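Local coordinates for endo-beta-mannanase (Opitutaceae bacterium TAV5, PDB 7BOB), which acts as an exo-beta-1,4-mannosidase of glycoside hydrolase family 5, probably releasing mannose from the ends of beta-1,4-mannan chains in the termite hindgut, at residues H386-Y394 with N404-L413. Sequence-based numbering, arbitrary orientation.
Sequences HLYWPRHYY and NEPRETSRRL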
loop_
_atom_site.group_PDB
_atom_site.type_symbol
_atom_site.label_atom_id
_atom_site.label_comp_id
_atom_site.label_asym_id
_atom_site.label_seq_id
_atom_site.Cartn_x
_atom_site.Cartn_y
_atom_site.Cartn_z
ATOM N N HIS A 386 -9.500 -2.268 -34.243
ATOM C CA HIS A 386 -8.217 -2.450 -33.562
ATOM C C HIS A 386 -8.176 -1.655 -32.256
ATOM O O HIS A 386 -8.485 -0.461 -32.239
ATOM C CB HIS A 386 -7.052 -2.017 -34.464
ATOM C CG HIS A 386 -6.765 -2.967 -35.590
ATOM N ND1 HIS A 386 -7.589 -3.093 -36.687
ATOM C CD2 HIS A 386 -5.741 -3.837 -35.786
ATOM C CE1 HIS A 386 -7.086 -3.999 -37.508
ATOM N NE2 HIS A 386 -5.965 -4.460 -36.986
ATOM N N LEU A 387 -7.789 -2.318 -31.167
ATOM C CA LEU A 387 -7.574 -1.639 -29.896
ATOM C C LEU A 387 -6.184 -1.009 -29.874
ATOM O O LEU A 387 -5.212 -1.606 -30.347
ATOM C CB LEU A 387 -7.725 -2.629 -28.745
ATOM C CG LEU A 387 -9.070 -3.342 -28.635
ATOM C CD1 LEU A 387 -8.962 -4.504 -27.645
ATOM C CD2 LEU A 387 -10.141 -2.353 -28.202
ATOM N N TYR A 388 -6.092 0.204 -29.330
ATOM C CA TYR A 388 -4.854 0.981 -29.363
ATOM C C TYR A 388 -3.945 0.570 -28.201
ATOM O O TYR A 388 -4.325 0.710 -27.034
ATOM C CB TYR A 388 -5.173 2.475 -29.307
ATOM C CG TYR A 388 -3.973 3.384 -29.452
ATOM C CD1 TYR A 388 -3.398 3.986 -28.335
ATOM C CD2 TYR A 388 -3.414 3.643 -30.694
ATOM C CE1 TYR A 388 -2.299 4.819 -28.450
ATOM C CE2 TYR A 388 -2.322 4.489 -30.823
ATOM C CZ TYR A 388 -1.770 5.067 -29.695
ATOM O OH TYR A 388 -0.686 5.901 -29.793
ATOM N N TRP A 389 -2.755 0.031 -28.530
ATOM C CA TRP A 389 -1.699 -0.249 -27.556
ATOM C C TRP A 389 -0.811 0.985 -27.446
ATOM O O TRP A 389 -0.214 1.392 -28.450
ATOM C CB TRP A 389 -0.888 -1.471 -27.992
ATOM C CG TRP A 389 0.237 -1.927 -27.068
ATOM C CD1 TRP A 389 1.465 -1.341 -26.921
ATOM C CD2 TRP A 389 0.238 -3.069 -26.191
ATOM N NE1 TRP A 389 2.217 -2.042 -26.031
ATOM C CE2 TRP A 389 1.501 -3.112 -25.570
ATOM C CE3 TRP A 389 -0.697 -4.066 -25.890
ATOM C CZ2 TRP A 389 1.853 -4.092 -24.629
ATOM C CZ3 TRP A 389 -0.339 -5.054 -24.959
ATOM C CH2 TRP A 389 0.922 -5.048 -24.339
ATOM N N PRO A 390 -0.744 1.649 -26.291
ATOM C CA PRO A 390 -0.081 2.965 -26.236
ATOM C C PRO A 390 1.428 2.867 -26.449
ATOM O O PRO A 390 2.053 1.842 -26.162
ATOM C CB PRO A 390 -0.413 3.474 -24.823
ATOM C CG PRO A 390 -0.712 2.235 -24.020
ATOM C CD PRO A 390 -1.340 1.257 -25.002
ATOM N N ARG A 391 2.020 3.973 -26.930
ATOM C CA ARG A 391 3.458 3.983 -27.212
ATOM C C ARG A 391 4.294 3.674 -25.967
ATOM O O ARG A 391 5.314 2.993 -26.056
ATOM C CB ARG A 391 3.884 5.324 -27.815
ATOM C CG ARG A 391 5.406 5.536 -27.846
ATOM C CD ARG A 391 5.807 6.842 -28.527
ATOM N NE ARG A 391 5.492 6.813 -29.948
ATOM C CZ ARG A 391 6.306 6.319 -30.879
ATOM N NH1 ARG A 391 7.498 5.833 -30.539
ATOM N NH2 ARG A 391 5.933 6.315 -32.154
ATOM N N HIS A 392 3.906 4.180 -24.808
ATOM C CA HIS A 392 4.613 3.880 -23.565
ATOM C C HIS A 392 3.659 3.092 -22.683
ATOM O O HIS A 392 2.689 3.641 -22.146
ATOM C CB HIS A 392 5.098 5.151 -22.869
ATOM C CG HIS A 392 5.798 6.108 -23.786
ATOM N ND1 HIS A 392 7.139 5.996 -24.094
ATOM C CD2 HIS A 392 5.339 7.183 -24.474
ATOM C CE1 HIS A 392 7.477 6.967 -24.924
ATOM N NE2 HIS A 392 6.404 7.699 -25.175
ATOM N N TYR A 393 3.930 1.805 -22.557
ATOM C CA TYR A 393 3.044 0.857 -21.906
ATOM C C TYR A 393 3.476 0.534 -20.479
ATOM O O TYR A 393 2.624 0.391 -19.596
ATOM C CB TYR A 393 2.971 -0.421 -22.756
ATOM C CG TYR A 393 1.924 -1.430 -22.322
ATOM C CD1 TYR A 393 2.191 -2.360 -21.308
ATOM C CD2 TYR A 393 0.679 -1.475 -22.945
ATOM C CE1 TYR A 393 1.228 -3.301 -20.929
ATOM C CE2 TYR A 393 -0.290 -2.401 -22.574
ATOM C CZ TYR A 393 -0.021 -3.302 -21.569
ATOM O OH TYR A 393 -1.009 -4.202 -21.207
ATOM N N TYR A 394 4.779 0.448 -20.221
ATOM C CA TYR A 394 5.288 0.048 -18.919
ATOM C C TYR A 394 5.787 1.276 -18.184
ATOM O O TYR A 394 6.426 2.149 -18.778
ATOM C CB TYR A 394 6.408 -0.993 -19.068
ATOM C CG TYR A 394 5.953 -2.222 -19.834
ATOM C CD1 TYR A 394 5.369 -3.302 -19.169
ATOM C CD2 TYR A 394 6.093 -2.303 -21.217
ATOM C CE1 TYR A 394 4.939 -4.429 -19.855
ATOM C CE2 TYR A 394 5.661 -3.433 -21.925
ATOM C CZ TYR A 394 5.086 -4.483 -21.236
ATOM O OH TYR A 394 4.640 -5.587 -21.915
ATOM N N ASN A 404 0.613 5.457 -18.241
ATOM C CA ASN A 404 0.050 4.127 -18.452
ATOM C C ASN A 404 0.726 3.086 -17.558
ATOM O O ASN A 404 1.939 3.114 -17.342
ATOM C CB ASN A 404 0.168 3.729 -19.924
ATOM C CG ASN A 404 -0.687 4.610 -20.829
ATOM O OD1 ASN A 404 -1.895 4.767 -20.610
ATOM N ND2 ASN A 404 -0.059 5.206 -21.834
ATOM N N GLU A 405 -0.081 2.167 -17.022
ATOM C CA GLU A 405 0.388 1.070 -16.185
ATOM C C GLU A 405 -0.250 -0.222 -16.682
ATOM O O GLU A 405 -1.475 -0.260 -16.906
ATOM C CB GLU A 405 0.048 1.289 -14.713
ATOM C CG GLU A 405 0.569 2.584 -14.220
ATOM C CD GLU A 405 0.469 2.720 -12.724
ATOM O OE1 GLU A 405 0.036 1.753 -12.053
ATOM O OE2 GLU A 405 0.828 3.810 -12.229
ATOM N N PRO A 406 0.536 -1.294 -16.848
ATOM C CA PRO A 406 -0.008 -2.525 -17.464
ATOM C C PRO A 406 -1.300 -3.030 -16.849
ATOM O O PRO A 406 -2.197 -3.407 -17.591
ATOM C CB PRO A 406 1.139 -3.543 -17.285
ATOM C CG PRO A 406 2.391 -2.703 -17.311
ATOM C CD PRO A 406 2.005 -1.317 -16.735
ATOM N N ARG A 407 -1.407 -3.106 -15.520
ATOM C CA ARG A 407 -2.627 -3.656 -14.938
ATOM C C ARG A 407 -3.842 -2.803 -15.297
ATOM O O ARG A 407 -4.923 -3.332 -15.593
ATOM C CB ARG A 407 -2.490 -3.763 -13.425
ATOM C CG ARG A 407 -3.542 -4.654 -12.828
ATOM C CD ARG A 407 -3.373 -4.784 -11.313
ATOM N NE ARG A 407 -4.538 -5.439 -10.727
ATOM C CZ ARG A 407 -4.804 -6.742 -10.814
ATOM N NH1 ARG A 407 -3.983 -7.591 -11.460
ATOM N NH2 ARG A 407 -5.912 -7.208 -10.250
ATOM N N GLU A 408 -3.673 -1.482 -15.296
ATOM C CA GLU A 408 -4.770 -0.580 -15.628
ATOM C C GLU A 408 -5.108 -0.649 -17.109
ATOM O O GLU A 408 -6.287 -0.725 -17.489
ATOM C CB GLU A 408 -4.404 0.850 -15.249
ATOM C CG GLU A 408 -4.466 1.127 -13.745
ATOM C CD GLU A 408 -5.860 0.903 -13.166
ATOM O OE1 GLU A 408 -6.869 0.978 -13.923
ATOM O OE2 GLU A 408 -5.947 0.657 -11.944
ATOM N N THR A 409 -4.082 -0.580 -17.966
ATOM C CA THR A 409 -4.343 -0.629 -19.397
ATOM C C THR A 409 -4.974 -1.954 -19.773
ATOM O O THR A 409 -5.975 -1.995 -20.504
ATOM C CB THR A 409 -3.049 -0.412 -20.166
ATOM O OG1 THR A 409 -2.488 0.849 -19.787
ATOM C CG2 THR A 409 -3.277 -0.470 -21.704
ATOM N N SER A 410 -4.432 -3.050 -19.237
ATOM C CA SER A 410 -4.867 -4.368 -19.680
ATOM C C SER A 410 -6.275 -4.691 -19.200
ATOM O O SER A 410 -6.994 -5.425 -19.880
ATOM C CB SER A 410 -3.882 -5.438 -19.213
ATOM O OG SER A 410 -3.981 -5.660 -17.821
ATOM N N ARG A 411 -6.684 -4.173 -18.038
ATOM C CA ARG A 411 -8.077 -4.329 -17.621
ATOM C C ARG A 411 -9.022 -3.734 -18.654
ATOM O O ARG A 411 -10.065 -4.322 -18.966
ATOM C CB ARG A 411 -8.323 -3.647 -16.271
ATOM C CG ARG A 411 -8.542 -4.591 -15.106
ATOM C CD ARG A 411 -8.193 -3.903 -13.747
ATOM N NE ARG A 411 -8.817 -2.590 -13.610
ATOM C CZ ARG A 411 -10.074 -2.413 -13.200
ATOM N NH1 ARG A 411 -10.808 -3.494 -12.898
ATOM N NH2 ARG A 411 -10.594 -1.175 -13.100
ATOM N N ARG A 412 -8.676 -2.558 -19.182
ATOM C CA ARG A 412 -9.545 -1.889 -20.151
ATOM C C ARG A 412 -9.505 -2.596 -21.495
ATOM O O ARG A 412 -10.527 -2.676 -22.195
ATOM C CB ARG A 412 -9.126 -0.434 -20.324
ATOM C CG ARG A 412 -9.237 0.417 -19.067
ATOM C CD ARG A 412 -8.414 1.703 -19.211
ATOM N NE ARG A 412 -8.899 2.771 -18.337
ATOM C CZ ARG A 412 -8.482 2.928 -17.083
ATOM N NH1 ARG A 412 -7.570 2.083 -16.578
ATOM N NH2 ARG A 412 -8.967 3.925 -16.330
ATOM N N LEU A 413 -8.330 -3.107 -21.870
ATOM C CA LEU A 413 -8.216 -3.781 -23.144
ATOM C C LEU A 413 -8.962 -5.108 -23.106
ATOM O O LEU A 413 -9.655 -5.462 -24.067
ATOM C CB LEU A 413 -6.740 -3.971 -23.493
ATOM C CG LEU A 413 -5.944 -2.719 -23.882
ATOM C CD1 LEU A 413 -4.486 -3.074 -24.121
ATOM C CD2 LEU A 413 -6.527 -2.066 -25.111
HETATM O O HOH W 1 0.073 -0.243 -20.053
#
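The side-chain amide of N404 ties the two segments together: its ND2 donates to H392 O at 3.2 Å, the oxygen lying 16° out of the amide plane, and also to F451 O. A short amide offers two N-H donors from one nitrogen, which suits asparagine to bonding backbone carbonyls of two loops; held by both, it is probably kept from rotating. P390 lies against it, CB 3.5 Å from N404 ND2.

Y393 fills the middle. With CG anti to the backbone N (chi1 -171°), its ring swings back to the helix although its CB points away, so that CE1 meets P406 CB at 3.7 Å and CE2 meets T409 CG2 at the same distance. W389 CZ2 sits over one ring face and a water over the other; this water donates to Y393 O (2.7 Å) and hydrogen-bonds T409 OG1. The phenol OH hydrogen-bonds V200 O on helix 198-201, linking this unit to the domain with the parallel barrel expected of family 5. P406, suited to the first helical turn because it lacks an N-H, sets CG 3.6 Å from Y394 CD1. At the far end L413 CD2 packs on L387 CB at 3.9 Å.

A leucine in place of Y393 would probably leave V200 O without its phenol partner and open a gap between W389 and P406. In this beta-alpha-beta unit, apolar packing sets the start of helix 406-422 against the loop after strand 385-389, while amide and water probably satisfy carbonyls otherwise buried without partners.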